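Long-range contacts in afamin (Homo sapiens, PDB 6FAK), which carries hydrophobic molecules in body fluids, binding vitamin E and keeping lipidated Wnt proteins soluble and active: residues 68-73 against 250-255; 151-156 against 254-259; 413-418 against 533-538. One frame throughout, in Å; residues are numbered along the deposited sequence. Where two conformers were deposited one is given.

Contact 1: residues 68-73 against 250-255; sequences LPNNVL and EGDVVQ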
loop_
_atom_site.group_PDB
_atom_site.type_symbol
_atom_site.label_atom_id
_atom_site.label_comp_id
_atom_site.label_asym_id
_atom_site.label_seq_id
_atom_site.Cartn_x
_atom_site.Cartn_y
_atom_site.Cartn_z
ATOM N N LEU A 68 12.265 -7.519 24.152
ATOM C CA LEU A 68 11.774 -7.022 22.869
ATOM C C LEU A 68 10.916 -5.754 23.142
ATOM O O LEU A 68 10.201 -5.688 24.169
ATOM C CB LEU A 68 10.978 -8.105 22.158
ATOM C CG LEU A 68 10.617 -7.929 20.675
ATOM C CD1 LEU A 68 11.812 -8.050 19.718
ATOM C CD2 LEU A 68 9.560 -8.965 20.314
ATOM N N PRO A 69 11.048 -4.709 22.287
ATOM C CA PRO A 69 10.352 -3.435 22.599
ATOM C C PRO A 69 8.845 -3.590 22.665
ATOM O O PRO A 69 8.201 -3.066 23.541
ATOM C CB PRO A 69 10.749 -2.510 21.436
ATOM C CG PRO A 69 11.958 -3.147 20.816
ATOM C CD PRO A 69 11.782 -4.629 21.008
ATOM N N ASN A 70 8.316 -4.345 21.730
ATOM C CA ASN A 70 6.900 -4.629 21.670
ATOM C C ASN A 70 6.387 -5.346 22.913
ATOM O O ASN A 70 5.297 -5.044 23.382
ATOM C CB ASN A 70 6.559 -5.500 20.445
ATOM C CG ASN A 70 5.580 -4.842 19.556
ATOM O OD1 ASN A 70 5.228 -3.665 19.799
ATOM N ND2 ASN A 70 5.137 -5.554 18.503
ATOM N N ASN A 71 7.177 -6.289 23.427
ATOM C CA ASN A 71 6.799 -6.986 24.659
ATOM C C ASN A 71 6.664 -6.015 25.827
ATOM O O ASN A 71 5.729 -6.158 26.628
ATOM C CB ASN A 71 7.724 -8.188 24.980
ATOM C CG ASN A 71 7.436 -9.412 24.091
ATOM O OD1 ASN A 71 6.320 -9.562 23.553
ATOM N ND2 ASN A 71 8.440 -10.307 23.942
ATOM N N VAL A 72 7.498 -4.983 25.865
ATOM C CA VAL A 72 7.384 -3.937 26.899
ATOM C C VAL A 72 6.125 -3.096 26.723
ATOM O O VAL A 72 5.351 -2.953 27.650
ATOM C CB VAL A 72 8.632 -3.003 26.950
ATOM C CG1 VAL A 72 8.441 -1.904 27.994
ATOM C CG2 VAL A 72 9.900 -3.822 27.291
ATOM N N LEU A 73 5.926 -2.561 25.517
ATOM C CA LEU A 73 4.752 -1.730 25.185
ATOM C C LEU A 73 3.452 -2.450 25.426
ATOM O O LEU A 73 2.522 -1.890 26.016
ATOM C CB LEU A 73 4.809 -1.346 23.718
ATOM C CG LEU A 73 3.652 -0.451 23.222
ATOM C CD1 LEU A 73 4.119 1.005 23.298
ATOM C CD2 LEU A 73 3.251 -0.890 21.819
ATOM N N GLU A 250 5.021 -6.451 11.697
ATOM C CA GLU A 250 4.461 -6.743 12.988
ATOM C C GLU A 250 3.778 -5.551 13.642
ATOM O O GLU A 250 2.767 -5.705 14.321
ATOM C CB GLU A 250 5.523 -7.342 13.926
ATOM C CG GLU A 250 4.979 -7.541 15.323
ATOM C CD GLU A 250 5.939 -8.108 16.321
ATOM O OE1 GLU A 250 7.043 -8.595 15.940
ATOM O OE2 GLU A 250 5.497 -8.060 17.515
ATOM N N GLY A 251 4.345 -4.368 13.453
ATOM C CA GLY A 251 3.920 -3.189 14.132
ATOM C C GLY A 251 4.810 -2.778 15.300
ATOM O O GLY A 251 4.437 -1.915 16.042
ATOM N N ASP A 252 5.984 -3.390 15.434
ATOM C CA ASP A 252 6.891 -3.089 16.504
ATOM C C ASP A 252 7.631 -1.776 16.118
ATOM O O ASP A 252 8.650 -1.802 15.408
ATOM C CB ASP A 252 7.838 -4.273 16.707
ATOM C CG ASP A 252 8.793 -4.063 17.887
ATOM O OD1 ASP A 252 9.061 -2.909 18.316
ATOM O OD2 ASP A 252 9.267 -5.093 18.357
ATOM N N VAL A 253 7.121 -0.654 16.597
ATOM C CA VAL A 253 7.597 0.678 16.135
ATOM C C VAL A 253 9.076 0.944 16.442
ATOM O O VAL A 253 9.810 1.412 15.577
ATOM C CB VAL A 253 6.706 1.831 16.629
ATOM C CG1 VAL A 253 5.292 1.675 16.097
ATOM C CG2 VAL A 253 6.695 1.921 18.159
ATOM N N VAL A 254 9.508 0.597 17.655
ATOM C CA VAL A 254 10.924 0.719 18.053
ATOM C C VAL A 254 11.874 -0.141 17.199
ATOM O O VAL A 254 12.860 0.359 16.661
ATOM C CB VAL A 254 11.115 0.413 19.572
ATOM C CG1 VAL A 254 12.582 0.441 19.955
ATOM C CG2 VAL A 254 10.339 1.423 20.398
ATOM N N GLN A 255 11.560 -1.422 17.063
ATOM C CA GLN A 255 12.370 -2.307 16.239
ATOM C C GLN A 255 12.396 -1.865 14.769
ATOM O O GLN A 255 13.411 -2.005 14.072
ATOM C CB GLN A 255 11.853 -3.747 16.321
ATOM C CG GLN A 255 12.854 -4.786 15.832
ATOM C CD GLN A 255 14.147 -4.764 16.669
ATOM O OE1 GLN A 255 14.131 -4.463 17.864
ATOM N NE2 GLN A 255 15.253 -4.993 16.019
HETATM O O HOH W 1 5.172 -1.165 18.878
#
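Asn70 and Glu250 meet tip to tip where helix 69-78 of the first albumin domain touches the Schellman turn that closes helix 231-250 in the second. The turn is defined by Asp252 N bonding to Gly247 O and Gly251 N to Cys248 O, with Gly251 at phi 102°.

The polar contacts centre on Asn70. Its ND2 donates to Glu250 OE2 at 2.7 Å, in the plane of the amide but from above that of the carboxylate, and also bonds to Tyr33 OH. Its OD1 accepts from a water that in turn accepts from Val253 N. Glu250 OE1 forms a salt bridge with Arg101. An alanine in place of Asn70 would probably leave Glu250 OE2 without this donor and the bridging water without one of its partners.

A flat stack adds to this: the Asn70 amide slides past the Asp252 carboxylate with the planes 17° apart, Asn70 CG lying 3.7 Å from Asp252 CG.

Among apolar groups, Pro69 CB presses on Val254 CB at 3.5 Å, tighter than usual. Asp252 caps helix 253-268: its OD1 accepts from Gln255 N at 3.2 Å while lying 3.6 Å from Pro69 CB.

Contact 2: residues 151-156 against 254-259; sequences FVFAPT and VQCIRD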
loop_
_atom_site.group_PDB
_atom_site.type_symbol
_atom_site.label_atom_id
_atom_site.label_comp_id
_atom_site.label_asym_id
_atom_site.label_seq_id
_atom_site.Cartn_x
_atom_site.Cartn_y
_atom_site.Cartn_z
ATOM N N PHE A 151 -1.166 0.190 9.502
ATOM C CA PHE A 151 -0.059 -0.611 8.986
ATOM C C PHE A 151 1.106 0.224 8.502
ATOM O O PHE A 151 2.126 -0.354 8.162
ATOM C CB PHE A 151 -0.531 -1.523 7.884
ATOM C CG PHE A 151 -1.569 -2.493 8.338
ATOM C CD1 PHE A 151 -1.218 -3.523 9.172
ATOM C CD2 PHE A 151 -2.899 -2.362 7.937
ATOM C CE1 PHE A 151 -2.144 -4.388 9.658
ATOM C CE2 PHE A 151 -3.833 -3.244 8.411
ATOM C CZ PHE A 151 -3.449 -4.256 9.262
ATOM N N VAL A 152 0.967 1.550 8.433
ATOM C CA VAL A 152 2.046 2.399 7.905
ATOM C C VAL A 152 3.217 2.379 8.874
ATOM O O VAL A 152 3.039 2.463 10.087
ATOM C CB VAL A 152 1.592 3.834 7.645
ATOM C CG1 VAL A 152 2.693 4.702 7.012
ATOM C CG2 VAL A 152 0.466 3.765 6.618
ATOM N N PHE A 153 4.410 2.281 8.319
ATOM C CA PHE A 153 5.607 2.083 9.161
ATOM C C PHE A 153 5.975 3.408 9.853
ATOM O O PHE A 153 5.772 4.491 9.265
ATOM C CB PHE A 153 6.811 1.644 8.333
ATOM C CG PHE A 153 6.682 0.312 7.627
ATOM C CD1 PHE A 153 5.607 -0.583 7.852
ATOM C CD2 PHE A 153 7.701 -0.078 6.787
ATOM C CE1 PHE A 153 5.553 -1.826 7.194
ATOM C CE2 PHE A 153 7.658 -1.315 6.122
ATOM C CZ PHE A 153 6.583 -2.167 6.305
ATOM N N ALA A 154 6.517 3.306 11.077
ATOM C CA ALA A 154 6.833 4.495 11.899
ATOM C C ALA A 154 7.711 5.556 11.244
ATOM O O ALA A 154 7.390 6.747 11.364
ATOM C CB ALA A 154 7.337 4.121 13.273
ATOM N N PRO A 155 8.804 5.151 10.575
ATOM C CA PRO A 155 9.637 6.158 9.925
ATOM C C PRO A 155 8.845 6.967 8.887
ATOM O O PRO A 155 9.034 8.181 8.754
ATOM C CB PRO A 155 10.742 5.314 9.254
ATOM C CG PRO A 155 10.826 4.088 10.084
ATOM C CD PRO A 155 9.434 3.813 10.530
ATOM N N THR A 156 7.907 6.319 8.195
ATOM C CA THR A 156 7.039 6.990 7.241
ATOM C C THR A 156 6.099 8.024 7.914
ATOM O O THR A 156 6.008 9.197 7.480
ATOM C CB THR A 156 6.250 5.973 6.404
ATOM O OG1 THR A 156 7.192 5.087 5.779
ATOM C CG2 THR A 156 5.419 6.685 5.369
ATOM N N VAL A 254 9.508 0.597 17.655
ATOM C CA VAL A 254 10.924 0.719 18.053
ATOM C C VAL A 254 11.874 -0.141 17.199
ATOM O O VAL A 254 12.860 0.359 16.661
ATOM C CB VAL A 254 11.115 0.413 19.572
ATOM C CG1 VAL A 254 12.582 0.441 19.955
ATOM C CG2 VAL A 254 10.339 1.423 20.398
ATOM N N GLN A 255 11.560 -1.422 17.063
ATOM C CA GLN A 255 12.370 -2.307 16.239
ATOM C C GLN A 255 12.396 -1.865 14.769
ATOM O O GLN A 255 13.411 -2.005 14.072
ATOM C CB GLN A 255 11.853 -3.747 16.321
ATOM C CG GLN A 255 12.854 -4.786 15.832
ATOM C CD GLN A 255 14.147 -4.764 16.669
ATOM O OE1 GLN A 255 14.131 -4.463 17.864
ATOM N NE2 GLN A 255 15.253 -4.993 16.019
ATOM N N CYS A 256 11.261 -1.387 14.292
ATOM C CA CYS A 256 11.152 -0.869 12.941
ATOM C C CYS A 256 12.133 0.275 12.703
ATOM O O CYS A 256 12.872 0.265 11.703
ATOM C CB CYS A 256 9.701 -0.446 12.648
ATOM S SG CYS A 256 9.311 0.109 10.973
ATOM N N ILE A 257 12.113 1.259 13.608
ATOM C CA ILE A 257 13.021 2.416 13.524
ATOM C C ILE A 257 14.482 1.955 13.553
ATOM O O ILE A 257 15.241 2.342 12.676
ATOM C CB ILE A 257 12.706 3.516 14.603
ATOM C CG1 ILE A 257 11.407 4.228 14.272
ATOM C CG2 ILE A 257 13.809 4.559 14.675
ATOM C CD1 ILE A 257 10.723 4.897 15.447
ATOM N N ARG A 258 14.823 1.104 14.520
ATOM C CA ARG A 258 16.173 0.512 14.636
ATOM C C ARG A 258 16.612 -0.242 13.402
ATOM O O ARG A 258 17.728 -0.070 12.956
ATOM C CB ARG A 258 16.269 -0.479 15.816
ATOM C CG ARG A 258 16.295 0.205 17.178
ATOM C CD ARG A 258 16.499 -0.773 18.335
ATOM N NE ARG A 258 16.408 -0.079 19.626
ATOM C CZ ARG A 258 16.055 -0.610 20.805
ATOM N NH1 ARG A 258 15.725 -1.897 20.911
ATOM N NH2 ARG A 258 16.018 0.153 21.876
ATOM N N ASP A 259 15.771 -1.127 12.889
ATOM C CA ASP A 259 16.122 -1.888 11.680
ATOM C C ASP A 259 16.181 -1.014 10.438
ATOM O O ASP A 259 16.999 -1.285 9.568
ATOM C CB ASP A 259 15.192 -3.097 11.430
ATOM C CG ASP A 259 15.287 -4.146 12.509
ATOM O OD1 ASP A 259 16.243 -4.079 13.278
ATOM O OD2 ASP A 259 14.410 -5.044 12.598
#
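Cys256 and Ile257 of helix 253-268 pack against Phe153, Ala154 and Pro155 at the start of helix 154-171, so that the second albumin domain meets the first through a buried, largely apolar helix contact. Phe153 is the N-cap residue of helix 154-171. No hydrogen bond crosses between the segments, and the nearest pair of CA atoms, Pro155 CA and Ile257 CA, is 6.2 Å apart.

Along residues 254-259 the contact begins at Cys256. Its SG lies anti to the backbone N (chi1 -175°), a torsion that carries the sulfur to the Phe153 and Pro155 side of the interface. There SG touches Pro155 CD at 3.7 Å and Phe153 CB at 3.9 Å. The same sulfur is 4.9 Å from the centroid of the Phe153 ring and 38° off its normal, an oblique sulfur-aromatic contact. Because SG is also bonded to Cys248, the disulfide ties helix 253-268 back to helix 231-250 at the point where it meets the first domain. The side chain of Phe153 also touches Cys248 and Cys249, and its ring meets that of Tyr245 with the planes at about 70°. A tetraethylene glycol, probably from the crystallisation liquor, lies close to Phe153, and residues 254-259 fall within the region that forms the pocket for hydrophobic ligands.

Ile257 follows, one residue on, and supplies the aliphatic half of the interface. Its CG1 lies beside its own backbone N, anti to the carbonyl carbon, and approaches Pro155 CG at 4.2 Å. From CG1 the chain continues to CD1, which rests 4.1 Å from Ala154 CB.

Contact 3: residues 413-418 against 533-538; sequences RLTKIA and LVKLKH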
loop_
_atom_site.group_PDB
_atom_site.type_symbol
_atom_site.label_atom_id
_atom_site.label_comp_id
_atom_site.label_asym_id
_atom_site.label_seq_id
_atom_site.Cartn_x
_atom_site.Cartn_y
_atom_site.Cartn_z
ATOM N N ARG A 413 -16.345 -3.343 -13.632
ATOM C CA ARG A 413 -15.647 -4.642 -13.659
ATOM C C ARG A 413 -15.367 -5.153 -12.262
ATOM O O ARG A 413 -15.662 -6.306 -11.984
ATOM C CB ARG A 413 -14.338 -4.564 -14.458
ATOM C CG ARG A 413 -14.569 -4.787 -15.958
ATOM C CD ARG A 413 -14.707 -6.291 -16.324
ATOM N NE ARG A 413 -16.113 -6.721 -16.417
ATOM C CZ ARG A 413 -16.580 -7.951 -16.179
ATOM N NH1 ARG A 413 -15.752 -8.944 -15.839
ATOM N NH2 ARG A 413 -17.868 -8.194 -16.288
ATOM N N LEU A 414 -14.816 -4.301 -11.406
ATOM C CA LEU A 414 -14.492 -4.684 -10.062
ATOM C C LEU A 414 -15.747 -5.111 -9.278
ATOM O O LEU A 414 -15.711 -6.066 -8.498
ATOM C CB LEU A 414 -13.775 -3.566 -9.294
ATOM C CG LEU A 414 -12.292 -3.271 -9.566
ATOM C CD1 LEU A 414 -11.943 -1.851 -9.052
ATOM C CD2 LEU A 414 -11.448 -4.307 -8.840
ATOM N N THR A 415 -16.821 -4.332 -9.415
ATOM C CA THR A 415 -18.083 -4.627 -8.704
ATOM C C THR A 415 -18.698 -5.956 -9.198
ATOM O O THR A 415 -19.179 -6.741 -8.399
ATOM C CB THR A 415 -19.070 -3.447 -8.794
ATOM O OG1 THR A 415 -18.434 -2.255 -8.300
ATOM C CG2 THR A 415 -20.254 -3.684 -7.969
ATOM N N LYS A 416 -18.643 -6.220 -10.494
ATOM C CA LYS A 416 -19.065 -7.523 -11.028
ATOM C C LYS A 416 -18.328 -8.731 -10.424
ATOM O O LYS A 416 -18.941 -9.811 -10.139
ATOM C CB LYS A 416 -18.894 -7.570 -12.562
ATOM C CG LYS A 416 -19.870 -6.730 -13.346
ATOM C CD LYS A 416 -21.253 -7.338 -13.399
ATOM C CE LYS A 416 -22.152 -6.670 -14.450
ATOM N NZ LYS A 416 -21.909 -6.999 -15.893
ATOM N N ILE A 417 -17.019 -8.597 -10.303
ATOM C CA ILE A 417 -16.183 -9.674 -9.897
ATOM C C ILE A 417 -16.146 -9.857 -8.375
ATOM O O ILE A 417 -15.918 -10.961 -7.915
ATOM C CB ILE A 417 -14.721 -9.639 -10.494
ATOM C CG1 ILE A 417 -13.905 -8.542 -9.898
ATOM C CG2 ILE A 417 -14.706 -9.575 -12.031
ATOM C CD1 ILE A 417 -12.444 -8.659 -10.231
ATOM N N ALA A 418 -16.304 -8.770 -7.625
ATOM C CA ALA A 418 -16.197 -8.748 -6.141
ATOM C C ALA A 418 -17.340 -7.953 -5.500
ATOM O O ALA A 418 -17.090 -7.011 -4.758
ATOM C CB ALA A 418 -14.830 -8.195 -5.700
ATOM N N LEU A 533 -25.377 0.946 -8.303
ATOM C CA LEU A 533 -26.137 0.585 -9.495
ATOM C C LEU A 533 -25.764 -0.792 -10.060
ATOM O O LEU A 533 -26.681 -1.599 -10.447
ATOM C CB LEU A 533 -25.966 1.650 -10.577
ATOM C CG LEU A 533 -26.875 1.503 -11.781
ATOM C CD1 LEU A 533 -28.344 1.703 -11.408
ATOM C CD2 LEU A 533 -26.410 2.499 -12.840
ATOM N N VAL A 534 -24.451 -1.063 -10.091
ATOM C CA VAL A 534 -23.924 -2.309 -10.605
ATOM C C VAL A 534 -24.340 -3.454 -9.676
ATOM O O VAL A 534 -24.682 -4.520 -10.166
ATOM C CB VAL A 534 -22.391 -2.320 -10.838
ATOM C CG1 VAL A 534 -21.935 -3.663 -11.305
ATOM C CG2 VAL A 534 -21.990 -1.337 -11.941
ATOM N N LYS A 535 -24.309 -3.237 -8.358
ATOM C CA LYS A 535 -24.795 -4.264 -7.396
ATOM C C LYS A 535 -26.264 -4.511 -7.653
ATOM O O LYS A 535 -26.714 -5.671 -7.784
ATOM C CB LYS A 535 -24.596 -3.814 -5.954
ATOM C CG LYS A 535 -23.153 -3.870 -5.497
ATOM C CD LYS A 535 -22.966 -3.375 -4.096
ATOM C CE LYS A 535 -21.532 -3.540 -3.684
ATOM N NZ LYS A 535 -21.323 -3.107 -2.303
ATOM N N LEU A 536 -27.011 -3.427 -7.747
ATOM C CA LEU A 536 -28.469 -3.543 -7.931
ATOM C C LEU A 536 -28.842 -4.311 -9.234
ATOM O O LEU A 536 -29.680 -5.218 -9.213
ATOM C CB LEU A 536 -29.122 -2.188 -7.876
ATOM C CG LEU A 536 -30.643 -2.251 -8.217
ATOM C CD1 LEU A 536 -31.445 -3.044 -7.206
ATOM C CD2 LEU A 536 -31.162 -0.834 -8.366
ATOM N N LYS A 537 -28.157 -3.983 -10.314
ATOM C CA LYS A 537 -28.408 -4.498 -11.650
ATOM C C LYS A 537 -27.256 -5.396 -12.149
ATOM O O LYS A 537 -26.866 -5.326 -13.323
ATOM C CB LYS A 537 -28.581 -3.301 -12.581
ATOM C CG LYS A 537 -29.702 -2.347 -12.207
ATOM C CD LYS A 537 -31.039 -3.047 -12.294
ATOM C CE LYS A 537 -32.168 -2.054 -12.605
ATOM N NZ LYS A 537 -33.443 -2.548 -12.039
ATOM N N HIS A 538 -26.703 -6.200 -11.243
ATOM C CA HIS A 538 -25.585 -7.105 -11.549
ATOM C C HIS A 538 -25.816 -8.042 -12.747
ATOM O O HIS A 538 -24.844 -8.423 -13.415
ATOM C CB HIS A 538 -25.188 -7.939 -10.304
ATOM C CG HIS A 538 -26.230 -8.927 -9.869
ATOM N ND1 HIS A 538 -26.178 -10.264 -10.218
ATOM C CD2 HIS A 538 -27.342 -8.785 -9.109
ATOM C CE1 HIS A 538 -27.224 -10.889 -9.714
ATOM N NE2 HIS A 538 -27.952 -10.022 -9.043
#
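Lys416 NZ is gripped by two groups that follow residues 533-538 in sequence: Asp542 OD1 in a salt bridge and Leu540 O in a hydrogen bond. The chain that carries it bends at chi2 (-75°), and chi4 (75°) turns NZ toward these partners; CE, one atom back, lies 3.4 Å from His538 O. Asp542 has a second basic partner, since its OD2 pairs with Arg413 NE, so two side chains one helical turn apart share a single carboxylate, which would probably favour its charged form.

Apart from this polar group, the helices meet through small carbon surfaces. Thr415 CG2, anti to the backbone N, touches Val534 CG1 at 3.7 Å and Lys535 CG at 3.8 Å. Thr415 OG1 bonds instead to Leu411 O, and Lys535 NZ to Leu421 O and Thr423 OG1.

The contact thus joins the C-terminal end of helix 376-417 to that of helix 521-536 within the third albumin domain. Leu426 of helix 423-440 touches Thr415 and Lys535, Leu545 of helix 542-560 touches Lys416 and Val534, and Phe503 of strand 503-504 touches Lys535.

Contacts 1 and 2 form one continuous interface between the first and second albumin domains. Their centres are about 10 Å apart, they share Val254 and Gln255, and they touch directly, Val253 CB lying 4.1 Å from Ala154 CB. Helix 253-268, which belongs to the region forming the pocket for hydrophobic ligands, therefore meets two parts of the first domain, helix 69-78 and the start of helix 154-171. Contact 3 follows later in the chain and lies wholly within the third domain, across the centre of the molecule, with its centre about 42 Å and about 38 Å from those of contacts 1 and 2. The first two join domains; the third joins helices inside one.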